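Local coordinates for protein omega transaminase (Pseudomonas sp., PDB 5LHA) that probably transfers amino groups between amines or amino acids and keto compounds, as a fold-type I, class-III aminotransferase, here holding pyridoxamine phosphate (PMP), at residues A[263-268]-A[275-280]; A[126-131]-A[288-293]; A[85-90]-A[333-338]. All coordinates share one frame; numbering follows the deposited sequence.

Contact 1 of 3, residues A[263-268]-A[275-280]; sequences ADEVVT and CMLGSR. With PMP (4'-deoxy-4'-aminopyridoxal-5'-phosphate), chain E.
At the end of strand 260-264, where the fold-type I aminotransferase core presents residues to its cofactor, Glu265 reaches across to the first turn of helix 278-281 and meets Gly278 and Ser279. Its chain leaves with CG beside the backbone N and bends at chi2 (-98°), which brings the carboxylate in front of the helix start. Glu265 OE1 takes the N-H of Gly278 on its syn lone pair at 2.8 Å from Gly278 N. The hydroxyl of Thr268 also donates to it, from above the carboxylate plane, with Thr268 OG1 2.7 Å from Glu265 OE1. Glu265 OE2 is gripped twice by one residue: Ser279 OG meets it nearly along the C-O axis at 2.7 Å, and Ser279 N donates at 3.0 Å from the syn side, with an N-H...O angle of 162°. Leu277 crosses the glutamate at about a right angle and lays CD2 3.5 Å from Glu265 CD. Leu289, on the neighbouring strand, touches both side chains.

The residues on either side of Glu265 in the chain turn to the cofactor: Asp264 OD2 lies 2.9 Å from PMP N1 and is also bonded to His158, while its OD1 accepts from Val266 N in an Asx turn. Val266 CB stands 3.7 Å from PMP C2.

Four hydrogen bonds, two to each oxygen, grip the buried Glu265 carboxylate and fix its rotation about CG-CD. Two of the four come from backbone N-H groups at the start of a short, weakly bonded helix, a setting that would probably favour the ionised acid, and they tie down the turn just after Asp264.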
loop_
_atom_site.group_PDB
_atom_site.type_symbol
_atom_site.label_atom_id
_atom_site.label_comp_id
_atom_site.label_asym_id
_atom_site.label_seq_id
_atom_site.Cartn_x
_atom_site.Cartn_y
_atom_site.Cartn_z
ATOM N N ALA A 263 -0.810 -9.227 23.131
ATOM C CA ALA A 263 -1.245 -8.405 24.245
ATOM C C ALA A 263 -0.313 -7.205 24.353
ATOM O O ALA A 263 0.898 -7.364 24.540
ATOM C CB ALA A 263 -1.251 -9.198 25.548
ATOM N N ASP A 264 -0.869 -6.010 24.195
ATOM C CA ASP A 264 -0.110 -4.790 24.440
ATOM C C ASP A 264 -0.174 -4.524 25.936
ATOM O O ASP A 264 -1.159 -3.989 26.449
ATOM C CB ASP A 264 -0.655 -3.634 23.612
ATOM C CG ASP A 264 0.214 -2.395 23.693
ATOM O OD1 ASP A 264 0.978 -2.229 24.679
ATOM O OD2 ASP A 264 0.150 -1.598 22.738
ATOM N N GLU A 265 0.882 -4.914 26.640
ATOM C CA GLU A 265 0.947 -4.781 28.084
ATOM C C GLU A 265 1.825 -3.613 28.513
ATOM O O GLU A 265 2.243 -3.550 29.673
ATOM C CB GLU A 265 1.472 -6.085 28.684
ATOM C CG GLU A 265 0.654 -7.318 28.357
ATOM C CD GLU A 265 -0.314 -7.701 29.461
ATOM O OE1 GLU A 265 -0.419 -6.962 30.464
ATOM O OE2 GLU A 265 -0.946 -8.767 29.344
ATOM N N VAL A 266 2.066 -2.657 27.613
ATOM C CA VAL A 266 2.951 -1.540 27.935
ATOM C C VAL A 266 2.460 -0.807 29.181
ATOM O O VAL A 266 3.256 -0.454 30.061
ATOM C CB VAL A 266 3.088 -0.599 26.723
ATOM C CG1 VAL A 266 3.680 0.724 27.142
ATOM C CG2 VAL A 266 3.932 -1.246 25.631
ATOM N N VAL A 267 1.149 -0.589 29.289
ATOM C CA VAL A 267 0.578 0.089 30.453
ATOM C C VAL A 267 0.193 -0.904 31.548
ATOM O O VAL A 267 0.493 -0.686 32.730
ATOM C CB VAL A 267 -0.617 0.969 30.026
ATOM C CG1 VAL A 267 -1.315 1.563 31.239
ATOM C CG2 VAL A 267 -0.139 2.091 29.118
ATOM N N THR A 268 -0.482 -2.000 31.173
ATOM C CA THR A 268 -0.966 -2.998 32.125
ATOM C C THR A 268 0.136 -3.911 32.655
ATOM O O THR A 268 -0.094 -4.632 33.632
ATOM C CB THR A 268 -2.035 -3.879 31.484
ATOM O OG1 THR A 268 -1.484 -4.509 30.323
ATOM C CG2 THR A 268 -3.243 -3.046 31.077
ATOM N N CYS A 275 -2.962 -7.173 38.349
ATOM C CA CYS A 275 -2.341 -8.444 38.029
ATOM C C CYS A 275 -1.013 -8.156 37.335
ATOM O O CYS A 275 -0.832 -7.089 36.739
ATOM C CB CYS A 275 -3.298 -9.269 37.159
ATOM S SG CYS A 275 -2.895 -10.994 36.933
ATOM N N MET A 276 -0.075 -9.107 37.425
ATOM C CA MET A 276 1.230 -8.913 36.790
ATOM C C MET A 276 1.103 -8.728 35.281
ATOM O O MET A 276 1.950 -8.076 34.658
ATOM C CB MET A 276 2.155 -10.085 37.111
ATOM C CG MET A 276 3.630 -9.811 36.828
ATOM S SD MET A 276 4.354 -8.555 37.914
ATOM C CE MET A 276 4.600 -9.486 39.422
ATOM N N LEU A 277 0.072 -9.307 34.679
ATOM C CA LEU A 277 -0.323 -9.017 33.312
ATOM C C LEU A 277 -1.818 -8.763 33.271
ATOM O O LEU A 277 -2.579 -9.353 34.046
ATOM C CB LEU A 277 0.018 -10.155 32.352
ATOM C CG LEU A 277 1.478 -10.452 32.059
ATOM C CD1 LEU A 277 1.568 -11.677 31.164
ATOM C CD2 LEU A 277 2.125 -9.238 31.408
ATOM N N GLY A 278 -2.222 -7.832 32.407
ATOM C CA GLY A 278 -3.637 -7.657 32.137
ATOM C C GLY A 278 -4.261 -8.882 31.494
ATOM O O GLY A 278 -5.408 -9.231 31.786
ATOM N N SER A 279 -3.525 -9.533 30.584
ATOM C CA SER A 279 -4.024 -10.741 29.927
ATOM C C SER A 279 -4.183 -11.884 30.919
ATOM O O SER A 279 -5.183 -12.607 30.897
ATOM C CB SER A 279 -3.073 -11.158 28.812
ATOM O OG SER A 279 -1.781 -11.357 29.347
ATOM N N ARG A 280 -3.184 -12.075 31.780
ATOM C CA ARG A 280 -3.303 -13.047 32.859
ATOM C C ARG A 280 -4.483 -12.733 33.771
ATOM O O ARG A 280 -5.184 -13.644 34.230
ATOM C CB ARG A 280 -2.000 -13.085 33.661
ATOM C CG ARG A 280 -1.976 -14.146 34.747
ATOM C CD ARG A 280 -0.716 -14.063 35.585
ATOM N NE ARG A 280 0.461 -14.357 34.773
ATOM C CZ ARG A 280 1.719 -14.277 35.195
ATOM N NH1 ARG A 280 1.996 -13.921 36.449
ATOM N NH2 ARG A 280 2.705 -14.566 34.355
HETATM N N1 PMP E . 1.136 0.950 23.643
HETATM C C2 PMP E . 0.546 1.358 24.828
HETATM C C2A PMP E . -0.652 0.639 25.388
HETATM C C3 PMP E . 0.823 2.638 25.287
HETATM O O3 PMP E . 0.015 3.228 26.222
HETATM C C4 PMP E . 1.924 3.329 24.784
HETATM C C4A PMP E . 2.270 4.691 25.344
HETATM N N4A PMP E . 1.238 5.144 26.253
HETATM C C5 PMP E . 2.693 2.769 23.762
HETATM C C6 PMP E . 2.280 1.563 23.195
HETATM C C5A PMP E . 3.954 3.478 23.291
HETATM O O4P PMP E . 4.884 3.606 24.354
HETATM P P PMP E . 6.173 4.580 24.272
HETATM O O1P PMP E . 5.694 5.973 24.637
HETATM O O2P PMP E . 7.188 4.114 25.295
HETATM O O3P PMP E . 6.788 4.613 22.887
#

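Contact 2 of 3, residues A[126-131]-A[288-293]; sequences DAVETA and ILCLAK. With PMP (4'-deoxy-4'-aminopyridoxal-5'-phosphate), chain E.
Cys290 of strand 288-291 points at helix 124-141 and meets Ala127, Val128 and Ala131, so its side chain carries most of the contact. Cys290 CB comes first, 3.9 Å from Ala127 CB. The chain then turns to set SG beside the backbone N, anti to the carbonyl carbon (chi1 -59°), and this carries the sulphur along the helix. There Cys290 SG sits 3.5 Å from Ala127 O and 3.6 Å from Ala131 CB. Val128 closes one flank, its CG2 4.3 Å from Cys290 SG.

Two further contacts flank the sulphur. Ala127 CB touches the backbone of the next residue, 3.8 Å from Leu291 O, and Ala131 CB meets Ile288 CG2 at 4.1 Å. Helix and strand run nearly antiparallel, at 156°, and the segment axes approach to 7.5 Å. Thr130 keeps its hydroxyl within the helix, where OG1 and its own N reach Asp126 O from opposite faces of the carbonyl plane; His327 is a further partner of OG1.

Past the strand the chain turns to Lys293, whose CE is 3.3 Å from PMP N4A. Its NZ bonds to Leu62 O and to Thr330 of the second subunit. As in other class-III aminotransferases, Lys293 is probably the lysine of the internal aldimine; its separate NZ fits the PMP form, in which that bond is absent.

Two alanines and a cysteine make up most of the interface, with Ile288 and Val128 at its margins: with such small, largely apolar side chains between them, the helix can lie close over strand 288-291, which runs on into Lys293.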
loop_
_atom_site.group_PDB
_atom_site.type_symbol
_atom_site.label_atom_id
_atom_site.label_comp_id
_atom_site.label_asym_id
_atom_site.label_seq_id
_atom_site.Cartn_x
_atom_site.Cartn_y
_atom_site.Cartn_z
ATOM N N ASP A 126 8.582 0.736 20.300
ATOM C CA ASP A 126 9.538 -0.274 19.851
ATOM C C ASP A 126 8.970 -1.669 20.020
ATOM O O ASP A 126 9.117 -2.522 19.138
ATOM C CB ASP A 126 10.854 -0.193 20.626
ATOM C CG ASP A 126 11.552 1.126 20.507
ATOM O OD1 ASP A 126 11.002 2.070 19.908
ATOM O OD2 ASP A 126 12.701 1.199 21.007
ATOM N N ALA A 127 8.411 -1.950 21.199
ATOM C CA ALA A 127 7.891 -3.286 21.472
ATOM C C ALA A 127 6.765 -3.635 20.516
ATOM O O ALA A 127 6.663 -4.773 20.050
ATOM C CB ALA A 127 7.417 -3.378 22.920
ATOM N N VAL A 128 5.927 -2.650 20.192
ATOM C CA VAL A 128 4.828 -2.873 19.260
ATOM C C VAL A 128 5.363 -3.051 17.844
ATOM O O VAL A 128 5.000 -4.005 17.141
ATOM C CB VAL A 128 3.812 -1.720 19.356
ATOM C CG1 VAL A 128 2.825 -1.782 18.200
ATOM C CG2 VAL A 128 3.089 -1.772 20.708
ATOM N N GLU A 129 6.218 -2.124 17.398
ATOM C CA GLU A 129 6.834 -2.253 16.081
ATOM C C GLU A 129 7.500 -3.612 15.919
ATOM O O GLU A 129 7.404 -4.244 14.860
ATOM C CB GLU A 129 7.850 -1.129 15.859
ATOM C CG GLU A 129 8.113 -0.816 14.384
ATOM C CD GLU A 129 6.975 -0.027 13.736
ATOM O OE1 GLU A 129 5.902 0.089 14.361
ATOM O OE2 GLU A 129 7.150 0.481 12.604
ATOM N N THR A 130 8.199 -4.063 16.960
ATOM C CA THR A 130 8.857 -5.363 16.941
ATOM C C THR A 130 7.848 -6.503 16.834
ATOM O O THR A 130 8.052 -7.456 16.071
ATOM C CB THR A 130 9.705 -5.504 18.206
ATOM O OG1 THR A 130 10.677 -4.453 18.228
ATOM C CG2 THR A 130 10.430 -6.844 18.245
ATOM N N ALA A 131 6.744 -6.419 17.579
ATOM C CA ALA A 131 5.728 -7.466 17.523
ATOM C C ALA A 131 5.125 -7.595 16.131
ATOM O O ALA A 131 4.786 -8.703 15.700
ATOM C CB ALA A 131 4.624 -7.189 18.546
ATOM N N ILE A 288 2.079 -13.162 22.168
ATOM C CA ILE A 288 3.152 -12.172 22.263
ATOM C C ILE A 288 2.801 -11.150 23.340
ATOM O O ILE A 288 1.636 -10.763 23.481
ATOM C CB ILE A 288 3.386 -11.462 20.908
ATOM C CG1 ILE A 288 3.770 -12.475 19.828
ATOM C CG2 ILE A 288 4.462 -10.380 21.044
ATOM C CD1 ILE A 288 3.837 -11.887 18.446
ATOM N N LEU A 289 3.809 -10.729 24.113
ATOM C CA LEU A 289 3.688 -9.645 25.088
ATOM C C LEU A 289 4.540 -8.462 24.659
ATOM O O LEU A 289 5.698 -8.646 24.271
ATOM C CB LEU A 289 4.137 -10.080 26.482
ATOM C CG LEU A 289 3.363 -11.218 27.129
ATOM C CD1 LEU A 289 3.995 -11.554 28.479
ATOM C CD2 LEU A 289 1.896 -10.827 27.275
ATOM N N CYS A 290 3.962 -7.258 24.728
ATOM C CA CYS A 290 4.672 -5.992 24.539
ATOM C C CYS A 290 4.759 -5.237 25.866
ATOM O O CYS A 290 3.728 -4.927 26.474
ATOM C CB CYS A 290 3.975 -5.133 23.480
ATOM S SG CYS A 290 3.821 -5.867 21.828
ATOM N N LEU A 291 5.985 -4.921 26.301
ATOM C CA LEU A 291 6.221 -4.284 27.596
ATOM C C LEU A 291 7.143 -3.073 27.499
ATOM O O LEU A 291 8.080 -3.035 26.696
ATOM C CB LEU A 291 6.830 -5.260 28.606
ATOM C CG LEU A 291 6.042 -6.521 28.926
ATOM C CD1 LEU A 291 6.988 -7.570 29.475
ATOM C CD2 LEU A 291 4.943 -6.193 29.921
ATOM N N ALA A 292 6.889 -2.104 28.380
ATOM C CA ALA A 292 7.751 -0.943 28.546
ATOM C C ALA A 292 7.396 -0.229 29.842
ATOM O O ALA A 292 6.928 -0.862 30.794
ATOM C CB ALA A 292 7.626 0.017 27.361
ATOM N N LYS A 293 7.579 1.090 29.865
ATOM C CA LYS A 293 7.147 1.956 30.958
ATOM C C LYS A 293 7.595 1.462 32.333
ATOM O O LYS A 293 8.772 1.582 32.694
ATOM C CB LYS A 293 5.624 2.104 30.928
ATOM C CG LYS A 293 5.116 2.983 29.795
ATOM C CD LYS A 293 3.626 3.220 29.916
ATOM C CE LYS A 293 3.108 4.088 28.776
ATOM N NZ LYS A 293 3.516 5.514 28.942
HETATM N N1 PMP E . 1.136 0.950 23.643
HETATM C C2 PMP E . 0.546 1.358 24.828
HETATM C C2A PMP E . -0.652 0.639 25.388
HETATM C C3 PMP E . 0.823 2.638 25.287
HETATM O O3 PMP E . 0.015 3.228 26.222
HETATM C C4 PMP E . 1.924 3.329 24.784
HETATM C C4A PMP E . 2.270 4.691 25.344
HETATM N N4A PMP E . 1.238 5.144 26.253
HETATM C C5 PMP E . 2.693 2.769 23.762
HETATM C C6 PMP E . 2.280 1.563 23.195
HETATM C C5A PMP E . 3.954 3.478 23.291
HETATM O O4P PMP E . 4.884 3.606 24.354
HETATM P P PMP E . 6.173 4.580 24.272
HETATM O O1P PMP E . 5.694 5.973 24.637
HETATM O O2P PMP E . 7.188 4.114 25.295
HETATM O O3P PMP E . 6.788 4.613 22.887
#

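Contact 3 of 3, residues A[85-90]-A[333-338]; sequences LAYYQT and GHPTAC
Ala86 O is the polar centre of this contact, met by Thr336 and His334 at the start of helix 335-350. Thr336 OG1 donates to Ala86 O at 2.9 Å, in the carbonyl plane and on a lone pair; Thr336 N adds a weak bond to Ala86 O at 3.3 Å. The imidazole brings His334 CE1 to 3.2 Å from Ala86 O, and Pro335 wedges in beside it, its CB 3.3 Å from Leu85 O. His334 occupies the N-cap: CG anti to the backbone N (chi1 -167°) swings the ring back, so ND1 accepts weakly from Thr336 N and Ala337 N while NE2 bonds to Gly298 O of the second subunit. An alanine here would probably leave Ala337 N without its cap, Thr336 N with its weak bond to Ala86 O, and Gly298 O of the second subunit without its mate. Tyr87 CD1 lies 3.7 Å from His334 CD2, the planes oblique at 37°.

The looser side is at Leu85, whose CD2 stays 4.5 Å from Pro335 CG. The tyrosines face protein rather than solvent: Tyr88 OH bonds to Asp57 of the second subunit, and Tyr87 OH to Thr330 O. With Tyr87 about 7 Å from a bound PMP, not the one beside Lys293, the contact borders a cofactor site at the subunit interface.

Helix 72-85 backs it through Ile78 and Leu82 against Thr336, helix 97-109 packs Val99 on Thr90 and Leu102 on Cys338, and Ile94 of strand 94-95 touches Tyr88.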
loop_
_atom_site.group_PDB
_atom_site.type_symbol
_atom_site.label_atom_id
_atom_site.label_comp_id
_atom_site.label_asym_id
_atom_site.label_seq_id
_atom_site.Cartn_x
_atom_site.Cartn_y
_atom_site.Cartn_z
ATOM N N LEU A 85 29.978 -1.773 33.188
ATOM C CA LEU A 85 29.826 -1.703 31.741
ATOM C C LEU A 85 28.496 -1.001 31.495
ATOM O O LEU A 85 27.440 -1.629 31.595
ATOM C CB LEU A 85 29.856 -3.085 31.112
ATOM C CG LEU A 85 29.735 -3.218 29.591
ATOM C CD1 LEU A 85 31.034 -2.837 28.903
ATOM C CD2 LEU A 85 29.342 -4.635 29.242
ATOM N N ALA A 86 28.564 0.299 31.212
ATOM C CA ALA A 86 27.357 1.053 30.904
ATOM C C ALA A 86 26.651 0.475 29.681
ATOM O O ALA A 86 25.421 0.323 29.668
ATOM C CB ALA A 86 27.711 2.524 30.685
ATOM N N TYR A 87 27.415 0.178 28.628
ATOM C CA TYR A 87 26.844 -0.334 27.390
ATOM C C TYR A 87 27.823 -1.246 26.657
ATOM O O TYR A 87 29.023 -0.958 26.582
ATOM C CB TYR A 87 26.429 0.797 26.449
ATOM C CG TYR A 87 26.049 0.305 25.067
ATOM C CD1 TYR A 87 24.793 -0.227 24.827
ATOM C CD2 TYR A 87 26.954 0.353 24.011
ATOM C CE1 TYR A 87 24.441 -0.683 23.583
ATOM C CE2 TYR A 87 26.612 -0.107 22.763
ATOM C CZ TYR A 87 25.350 -0.619 22.553
ATOM O OH TYR A 87 24.989 -1.058 21.308
ATOM N N TYR A 88 27.296 -2.356 26.140
ATOM C CA TYR A 88 27.853 -2.984 24.948
ATOM C C TYR A 88 26.721 -3.586 24.122
ATOM O O TYR A 88 25.611 -3.799 24.611
ATOM C CB TYR A 88 28.914 -4.048 25.262
ATOM C CG TYR A 88 29.974 -4.088 24.182
ATOM C CD1 TYR A 88 30.918 -3.078 24.076
ATOM C CD2 TYR A 88 29.995 -5.103 23.236
ATOM C CE1 TYR A 88 31.870 -3.089 23.077
ATOM C CE2 TYR A 88 30.939 -5.118 22.222
ATOM C CZ TYR A 88 31.874 -4.114 22.145
ATOM O OH TYR A 88 32.819 -4.127 21.145
ATOM N N GLN A 89 27.023 -3.864 22.856
ATOM C CA GLN A 89 26.038 -4.382 21.914
ATOM C C GLN A 89 25.707 -5.850 22.189
ATOM O O GLN A 89 26.437 -6.559 22.891
ATOM C CB GLN A 89 26.556 -4.242 20.483
ATOM C CG GLN A 89 27.934 -4.861 20.285
ATOM C CD GLN A 89 28.118 -5.465 18.905
ATOM O OE1 GLN A 89 27.377 -6.356 18.501
ATOM N NE2 GLN A 89 29.114 -4.976 18.171
ATOM N N THR A 90 24.569 -6.300 21.631
ATOM C CA THR A 90 24.197 -7.712 21.617
ATOM C C THR A 90 23.898 -8.199 20.205
ATOM O O THR A 90 23.181 -9.191 20.030
ATOM C CB THR A 90 22.989 -8.000 22.508
ATOM O OG1 THR A 90 21.816 -7.404 21.935
ATOM C CG2 THR A 90 23.210 -7.474 23.925
ATOM N N GLY A 333 18.877 -4.511 24.813
ATOM C CA GLY A 333 19.598 -5.173 25.884
ATOM C C GLY A 333 20.567 -4.293 26.639
ATOM O O GLY A 333 21.509 -4.812 27.244
ATOM N N HIS A 334 20.356 -2.977 26.621
ATOM C CA HIS A 334 21.248 -2.004 27.232
ATOM C C HIS A 334 21.587 -2.409 28.666
ATOM O O HIS A 334 20.673 -2.611 29.481
ATOM C CB HIS A 334 20.583 -0.622 27.191
ATOM C CG HIS A 334 21.507 0.516 27.510
ATOM N ND1 HIS A 334 21.905 0.813 28.796
ATOM C CD2 HIS A 334 22.114 1.424 26.710
ATOM C CE1 HIS A 334 22.715 1.856 28.774
ATOM N NE2 HIS A 334 22.860 2.244 27.520
ATOM N N PRO A 335 22.870 -2.554 29.005
ATOM C CA PRO A 335 23.215 -3.083 30.335
ATOM C C PRO A 335 22.688 -2.224 31.462
ATOM O O PRO A 335 22.184 -2.763 32.455
ATOM C CB PRO A 335 24.749 -3.144 30.305
ATOM C CG PRO A 335 25.122 -3.152 28.865
ATOM C CD PRO A 335 24.039 -2.447 28.114
ATOM N N THR A 336 22.802 -0.901 31.357
ATOM C CA THR A 336 22.283 -0.074 32.437
ATOM C C THR A 336 20.770 -0.229 32.545
ATOM O O THR A 336 20.231 -0.368 33.652
ATOM C CB THR A 336 22.680 1.387 32.230
ATOM O OG1 THR A 336 24.092 1.462 32.001
ATOM C CG2 THR A 336 22.327 2.217 33.464
ATOM N N ALA A 337 20.079 -0.277 31.400
ATOM C CA ALA A 337 18.630 -0.452 31.405
ATOM C C ALA A 337 18.233 -1.762 32.064
ATOM O O ALA A 337 17.328 -1.800 32.903
ATOM C CB ALA A 337 18.089 -0.388 29.975
ATOM N N CYS A 338 18.916 -2.845 31.716
ATOM C CA CYS A 338 18.588 -4.138 32.303
ATOM C C CYS A 338 18.794 -4.118 33.814
ATOM O O CYS A 338 17.902 -4.506 34.581
ATOM C CB CYS A 338 19.445 -5.224 31.651
ATOM S SG CYS A 338 19.079 -5.493 29.901
#

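From the N terminus the chain first passes 85-90, whose partner 333-338 follows after 242 intervening residues, so contact 3 closes the widest loop. Inside it, 126-131 waits for 288-293, and contact 2 closes a second loop of 156 intervening residues. Contact 1 is nested in that one, joining 263-268 to 275-280 across a six-residue loop. The three nest without crossing. Contacts 1 and 2 touch through neighbouring strands 260-264 and 288-291, where Ala263 probably bonds to Ile288 and Cys290, and both reach the same PMP. Contact 3 stands apart, its centre about 18 Å from that of contact 2, and ties the loop after helix 72-85 to the start of helix 335-350, beside the second subunit.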